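PDB 2G3W: hypothetical protein XAC2396 from Xanthomonas axonopodis pv. citri, which is of unknown function but, as a YaeQ protein, has a compact fold built around a variation of the PD-(D/E)XK nuclease motif. Local coordinates for residues 6-11 / 29-34; 145-150 / 165-170. All coordinates share one frame; numbering follows the deposited sequence.

Both contacts lie toward one end of the same mixed sheet, where strand 6-16 is the neighbour of strand 149-157. Interaction 1 is partly buried and joins the two strands of the hairpin 6-16/21-31: regular antiparallel backbone bonding, reinforced on the helix-covered face by an arginine-glutamine bond. Interaction 2 is a surface contact without strand pairing, in which the loop before strand 149-157 meets a tight turn through one histidine, a stacked amide and a small apolar patch. The two touch directly: Arg9 pairs its backbone with Arg148 and Met150, and Ile146 packs on Arg8. The centres of interactions 1 and 2 are about 14 Å apart.

Interaction 1: 6-11 / 29-34; sequences TVRRAE and LAQHPS
Arg8 and Leu29 form an antiparallel hydrogen-bonded pair, exchanging two backbone bonds, Arg8 N to Leu29 O at 2.7 Å and Leu29 N to Arg8 O at 2.8 Å. Thr6 and Gln31 pair the same way. Between them Val7 and Ala30 form the non-hydrogen-bonded pair, their short side chains on the exposed face; Val7 CA also offers its hydrogen to Leu29 O.

The Arg8 side chain leaves by the other face. Its CB starts 3.9 Å from Leu29 O, and CG, anti to the carbonyl carbon (chi1 -49°), stays beside that oxygen. A bend at chi2 turns CD toward Gln31 OE1. Here the guanidinium grips side-on: NE at 2.9 Å and NH2 at 3.0 Å both donate to Gln31 OE1, which lies in the guanidinium plane, while the amide plane is turned 49° from it. The remaining nitrogen, NH1, makes a weak bond to Gln147 O, and NH2 has a long, weak ion pair with Asp37 OD1. Gln31, extended with CG anti to the backbone N, reaches along the helix-covered face to meet it; its NE2 donates to Glu35 O and Asp37 OD1. Farther along this face, beyond Arg8, small and branched apolar residues meet: Ala10 CB lies 4.0 Å from Leu29 CD1, and both residues touch helix 37-49.

A glutamine fits between these groups because its amide accepts at one end and donates at the other. Its oxygen can satisfy two arginine N-H groups without neutralising them, so the arginine's charge probably remains largely uncompensated by this bond and is met more distantly by Asp37.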
loop_
_atom_site.group_PDB
_atom_site.type_symbol
_atom_site.label_atom_id
_atom_site.label_comp_id
_atom_site.label_asym_id
_atom_site.label_seq_id
_atom_site.Cartn_x
_atom_site.Cartn_y
_atom_site.Cartn_z
ATOM N N THR A 6 -8.154 34.386 1.229
ATOM C CA THR A 6 -6.961 34.958 0.600
ATOM C C THR A 6 -6.466 34.003 -0.472
ATOM O O THR A 6 -6.398 32.777 -0.246
ATOM C CB THR A 6 -5.804 35.239 1.612
ATOM O OG1 THR A 6 -5.271 34.015 2.083
ATOM C CG2 THR A 6 -6.275 36.044 2.833
ATOM N N VAL A 7 -6.099 34.570 -1.617
ATOM C CA VAL A 7 -5.684 33.808 -2.789
ATOM C C VAL A 7 -4.180 33.636 -2.837
ATOM O O VAL A 7 -3.428 34.598 -2.705
ATOM C CB VAL A 7 -6.100 34.495 -4.118
ATOM C CG1 VAL A 7 -5.756 33.603 -5.295
ATOM C CG2 VAL A 7 -7.573 34.838 -4.124
ATOM N N ARG A 8 -3.755 32.404 -3.067
ATOM C CA ARG A 8 -2.349 32.083 -3.177
ATOM C C ARG A 8 -2.049 31.559 -4.566
ATOM O O ARG A 8 -2.887 30.901 -5.174
ATOM C CB ARG A 8 -1.979 31.026 -2.138
ATOM C CG ARG A 8 -2.509 31.413 -0.766
ATOM C CD ARG A 8 -1.637 30.914 0.304
ATOM N NE ARG A 8 -2.073 31.293 1.642
ATOM C CZ ARG A 8 -1.342 32.034 2.462
ATOM N NH1 ARG A 8 -0.159 32.505 2.067
ATOM N NH2 ARG A 8 -1.782 32.294 3.686
ATOM N N ARG A 9 -0.836 31.836 -5.035
ATOM C CA ARG A 9 -0.335 31.282 -6.275
ATOM C C ARG A 9 0.616 30.134 -5.964
ATOM O O ARG A 9 1.413 30.204 -5.028
ATOM C CB ARG A 9 0.395 32.349 -7.093
ATOM C CG ARG A 9 -0.483 33.425 -7.746
ATOM C CD ARG A 9 0.395 34.304 -8.666
ATOM N NE ARG A 9 -0.341 35.290 -9.467
ATOM C CZ ARG A 9 -0.321 36.604 -9.258
ATOM N NH1 ARG A 9 0.395 37.131 -8.269
ATOM N NH2 ARG A 9 -1.011 37.406 -10.058
ATOM N N ALA A 10 0.552 29.081 -6.771
ATOM C CA ALA A 10 1.480 27.972 -6.614
ATOM C C ALA A 10 1.924 27.480 -7.970
ATOM O O ALA A 10 1.100 27.177 -8.819
ATOM C CB ALA A 10 0.835 26.858 -5.831
ATOM N N GLU A 11 3.234 27.428 -8.178
ATOM C CA GLU A 11 3.787 26.823 -9.383
ATOM C C GLU A 11 4.406 25.485 -8.984
ATOM O O GLU A 11 5.249 25.425 -8.071
ATOM C CB GLU A 11 4.822 27.729 -10.030
ATOM C CG GLU A 11 4.395 29.201 -10.157
ATOM C CD GLU A 11 3.321 29.459 -11.231
ATOM O OE1 GLU A 11 3.378 28.838 -12.324
ATOM O OE2 GLU A 11 2.426 30.306 -10.984
ATOM N N LEU A 29 -5.090 29.147 -5.429
ATOM C CA LEU A 29 -5.851 28.539 -4.335
ATOM C C LEU A 29 -6.445 29.609 -3.472
ATOM O O LEU A 29 -5.723 30.491 -2.986
ATOM C CB LEU A 29 -4.974 27.622 -3.452
ATOM C CG LEU A 29 -4.339 26.368 -4.029
ATOM C CD1 LEU A 29 -2.965 26.738 -4.593
ATOM C CD2 LEU A 29 -4.211 25.332 -2.906
ATOM N N ALA A 30 -7.767 29.563 -3.317
ATOM C CA ALA A 30 -8.459 30.487 -2.424
ATOM C C ALA A 30 -8.442 29.841 -1.052
ATOM O O ALA A 30 -9.015 28.795 -0.884
ATOM C CB ALA A 30 -9.896 30.708 -2.875
ATOM N N GLN A 31 -7.790 30.457 -0.078
ATOM C CA GLN A 31 -7.764 29.905 1.285
ATOM C C GLN A 31 -8.957 30.412 2.103
ATOM O O GLN A 31 -9.029 31.589 2.441
ATOM C CB GLN A 31 -6.472 30.272 2.010
ATOM C CG GLN A 31 -6.377 29.646 3.408
ATOM C CD GLN A 31 -4.989 29.776 4.020
ATOM O OE1 GLN A 31 -4.101 30.391 3.438
ATOM N NE2 GLN A 31 -4.799 29.180 5.197
ATOM N N HIS A 32 -9.886 29.511 2.400
ATOM C CA HIS A 32 -11.099 29.839 3.172
ATOM C C HIS A 32 -10.680 30.372 4.546
ATOM O O HIS A 32 -9.659 29.948 5.075
ATOM C CB HIS A 32 -11.956 28.565 3.314
ATOM C CG HIS A 32 -13.262 28.776 4.028
ATOM N ND1 HIS A 32 -14.438 29.070 3.369
ATOM C CD2 HIS A 32 -13.576 28.716 5.347
ATOM C CE1 HIS A 32 -15.414 29.200 4.251
ATOM N NE2 HIS A 32 -14.917 28.992 5.459
ATOM N N PRO A 33 -11.443 31.322 5.117
ATOM C CA PRO A 33 -11.109 31.785 6.469
ATOM C C PRO A 33 -11.027 30.668 7.526
ATOM O O PRO A 33 -10.278 30.811 8.475
ATOM C CB PRO A 33 -12.233 32.777 6.789
ATOM C CG PRO A 33 -12.718 33.222 5.470
ATOM C CD PRO A 33 -12.599 32.052 4.562
ATOM N N SER A 34 -11.756 29.563 7.353
ATOM C CA SER A 34 -11.677 28.429 8.296
ATOM C C SER A 34 -10.590 27.384 7.966
ATOM O O SER A 34 -10.398 26.385 8.712
ATOM C CB SER A 34 -13.056 27.753 8.461
ATOM O OG SER A 34 -13.989 28.630 9.082
#

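Interaction 2: 145-150 / 165-170; sequences LIQRGM and ADHGSV. With ACT (acetate ion), chain D; ACT (acetate ion), chain C.
His167 meets both Leu145 and Gln147. Its NE2 donates to Leu145 O at 2.7 Å, the acceptor lying at the ring edge, although the place of this oxygen is less sure. Over one face of the ring, the flat amide of Gln147 stacks tip to tip with the imidazole, the two planes 18° apart. Gln147 CD sits 3.4 Å above the ring plane, offset toward the rim, and Gln147 NE2 comes 3.1 Å from His167 CE1. Histidine suits this place because it can donate at its edge while offering a flat face to the amide.

Beside the ring, the branched end of Leu145 packs on the start of strand 168-176: CD2 reaches Gly168 CA at 3.8 Å, an approach that glycine's bare backbone permits, and CD1 reaches Val170 CG2 at 3.9 Å. His167 ND1 weakly bonds an acetate, probably from the crystallisation liquor, whose oxygen lies obliquely to the ring, on the same side as the Gln147 amide.

In the second shell, a type I beta turn from Ala165 to Gly168 presents His167; its closing bond, Gly168 N to Ala165 O, is weak (3.4 Å), and Gly168 accommodates the unusual phi of 157°. Val170 in turn packs on Ala138 and Ala141 of helix 136-143. Thus the loop from this helix into strand 149-157 is held against the tight turn of the beta hairpin 160-165/168-176.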
loop_
_atom_site.group_PDB
_atom_site.type_symbol
_atom_site.label_atom_id
_atom_site.label_comp_id
_atom_site.label_asym_id
_atom_site.label_seq_id
_atom_site.Cartn_x
_atom_site.Cartn_y
_atom_site.Cartn_z
ATOM N N LEU A 145 5.706 26.280 5.259
ATOM C CA LEU A 145 6.360 26.746 4.029
ATOM C C LEU A 145 5.408 27.562 3.155
ATOM O O LEU A 145 5.781 27.977 2.049
ATOM C CB LEU A 145 6.902 25.555 3.223
ATOM C CG LEU A 145 8.010 24.695 3.854
ATOM C CD1 LEU A 145 8.496 23.651 2.888
ATOM C CD2 LEU A 145 9.196 25.532 4.326
ATOM N N ILE A 146 4.192 27.794 3.646
ATOM C CA ILE A 146 3.189 28.564 2.915
ATOM C C ILE A 146 3.678 30.012 2.609
ATOM O O ILE A 146 4.322 30.656 3.426
ATOM C CB ILE A 146 1.838 28.573 3.636
ATOM C CG1 ILE A 146 0.689 28.872 2.657
ATOM C CG2 ILE A 146 1.836 29.575 4.802
ATOM C CD1 ILE A 146 -0.658 28.595 3.290
ATOM N N GLN A 147 3.390 30.477 1.402
ATOM C CA GLN A 147 3.674 31.859 0.999
ATOM C C GLN A 147 2.551 32.314 0.082
ATOM O O GLN A 147 1.754 31.509 -0.336
ATOM C CB GLN A 147 5.009 31.940 0.264
ATOM C CG GLN A 147 6.212 31.448 1.066
ATOM C CD GLN A 147 7.501 31.633 0.308
ATOM O OE1 GLN A 147 8.443 32.246 0.805
ATOM N NE2 GLN A 147 7.545 31.118 -0.914
ATOM N N ARG A 148 2.464 33.612 -0.218
ATOM C CA ARG A 148 1.438 34.083 -1.152
ATOM C C ARG A 148 1.752 33.656 -2.581
ATOM O O ARG A 148 0.853 33.338 -3.343
ATOM C CB ARG A 148 1.287 35.605 -1.065
ATOM C CG ARG A 148 0.742 36.081 0.257
ATOM C CD ARG A 148 -0.749 35.920 0.339
ATOM N NE ARG A 148 -1.271 36.619 1.508
ATOM C CZ ARG A 148 -2.054 37.697 1.471
ATOM N NH1 ARG A 148 -2.460 38.241 2.613
ATOM N NH2 ARG A 148 -2.450 38.218 0.313
ATOM N N GLY A 149 3.032 33.649 -2.938
ATOM C CA GLY A 149 3.481 33.187 -4.264
ATOM C C GLY A 149 4.489 32.064 -4.128
ATOM O O GLY A 149 5.634 32.305 -3.764
HETATM N N MSE A 150 4.080 30.833 -4.424
HETATM C CA MSE A 150 4.931 29.665 -4.142
HETATM C C MSE A 150 5.475 29.010 -5.393
HETATM O O MSE A 150 4.825 29.018 -6.440
HETATM C CB MSE A 150 4.162 28.621 -3.321
HETATM C CG MSE A 150 3.434 29.229 -2.141
HETATM SE SE MSE A 150 2.634 27.869 -1.048
HETATM C CE MSE A 150 4.182 27.576 -0.114
ATOM N N ALA A 165 11.208 23.777 -2.153
ATOM C CA ALA A 165 11.177 25.182 -2.515
ATOM C C ALA A 165 12.516 25.806 -2.106
ATOM O O ALA A 165 13.268 25.201 -1.342
ATOM C CB ALA A 165 10.036 25.865 -1.819
ATOM N N ASP A 166 12.815 27.014 -2.607
ATOM C CA ASP A 166 14.053 27.701 -2.236
ATOM C C ASP A 166 14.151 27.944 -0.724
ATOM O O ASP A 166 15.256 28.072 -0.184
ATOM C CB ASP A 166 14.197 29.045 -2.980
ATOM C CG ASP A 166 14.240 28.893 -4.512
ATOM O OD1 ASP A 166 14.819 27.845 -5.044
ATOM O OD2 ASP A 166 13.696 29.858 -5.202
ATOM N N HIS A 167 13.004 28.014 -0.047
ATOM C CA HIS A 167 12.970 28.415 1.365
ATOM C C HIS A 167 12.772 27.274 2.384
ATOM O O HIS A 167 12.572 27.530 3.579
ATOM C CB HIS A 167 11.925 29.527 1.582
ATOM C CG HIS A 167 10.503 29.085 1.376
ATOM N ND1 HIS A 167 9.974 28.822 0.128
ATOM C CD2 HIS A 167 9.495 28.881 2.260
ATOM C CE1 HIS A 167 8.710 28.452 0.252
ATOM N NE2 HIS A 167 8.390 28.494 1.532
ATOM N N GLY A 168 12.825 26.027 1.927
ATOM C CA GLY A 168 12.580 24.881 2.812
ATOM C C GLY A 168 12.150 23.641 2.050
ATOM O O GLY A 168 11.822 23.709 0.861
ATOM N N SER A 169 12.167 22.499 2.735
ATOM C CA SER A 169 11.761 21.240 2.134
ATOM C C SER A 169 11.063 20.367 3.168
ATOM O O SER A 169 11.303 20.493 4.375
ATOM C CB SER A 169 12.971 20.513 1.539
ATOM O OG SER A 169 12.555 19.341 0.861
ATOM N N VAL A 170 10.166 19.519 2.678
ATOM C CA VAL A 170 9.508 18.473 3.468
ATOM C C VAL A 170 9.430 17.237 2.590
ATOM O O VAL A 170 9.020 17.334 1.425
ATOM C CB VAL A 170 8.067 18.876 3.877
ATOM C CG1 VAL A 170 7.348 17.719 4.650
ATOM C CG2 VAL A 170 8.067 20.170 4.690
HETATM C C ACT D . 11.753 31.699 -2.182
HETATM O O ACT D . 12.034 32.284 -3.258
HETATM O OXT ACT D . 10.913 30.775 -2.257
HETATM C CH3 ACT D . 12.382 32.078 -0.866
HETATM C C ACT C . -1.382 37.210 -3.564
HETATM O O ACT C . -2.224 37.257 -2.615
HETATM O OXT ACT C . -0.640 38.211 -3.709
HETATM C CH3 ACT C . -1.238 36.009 -4.465
#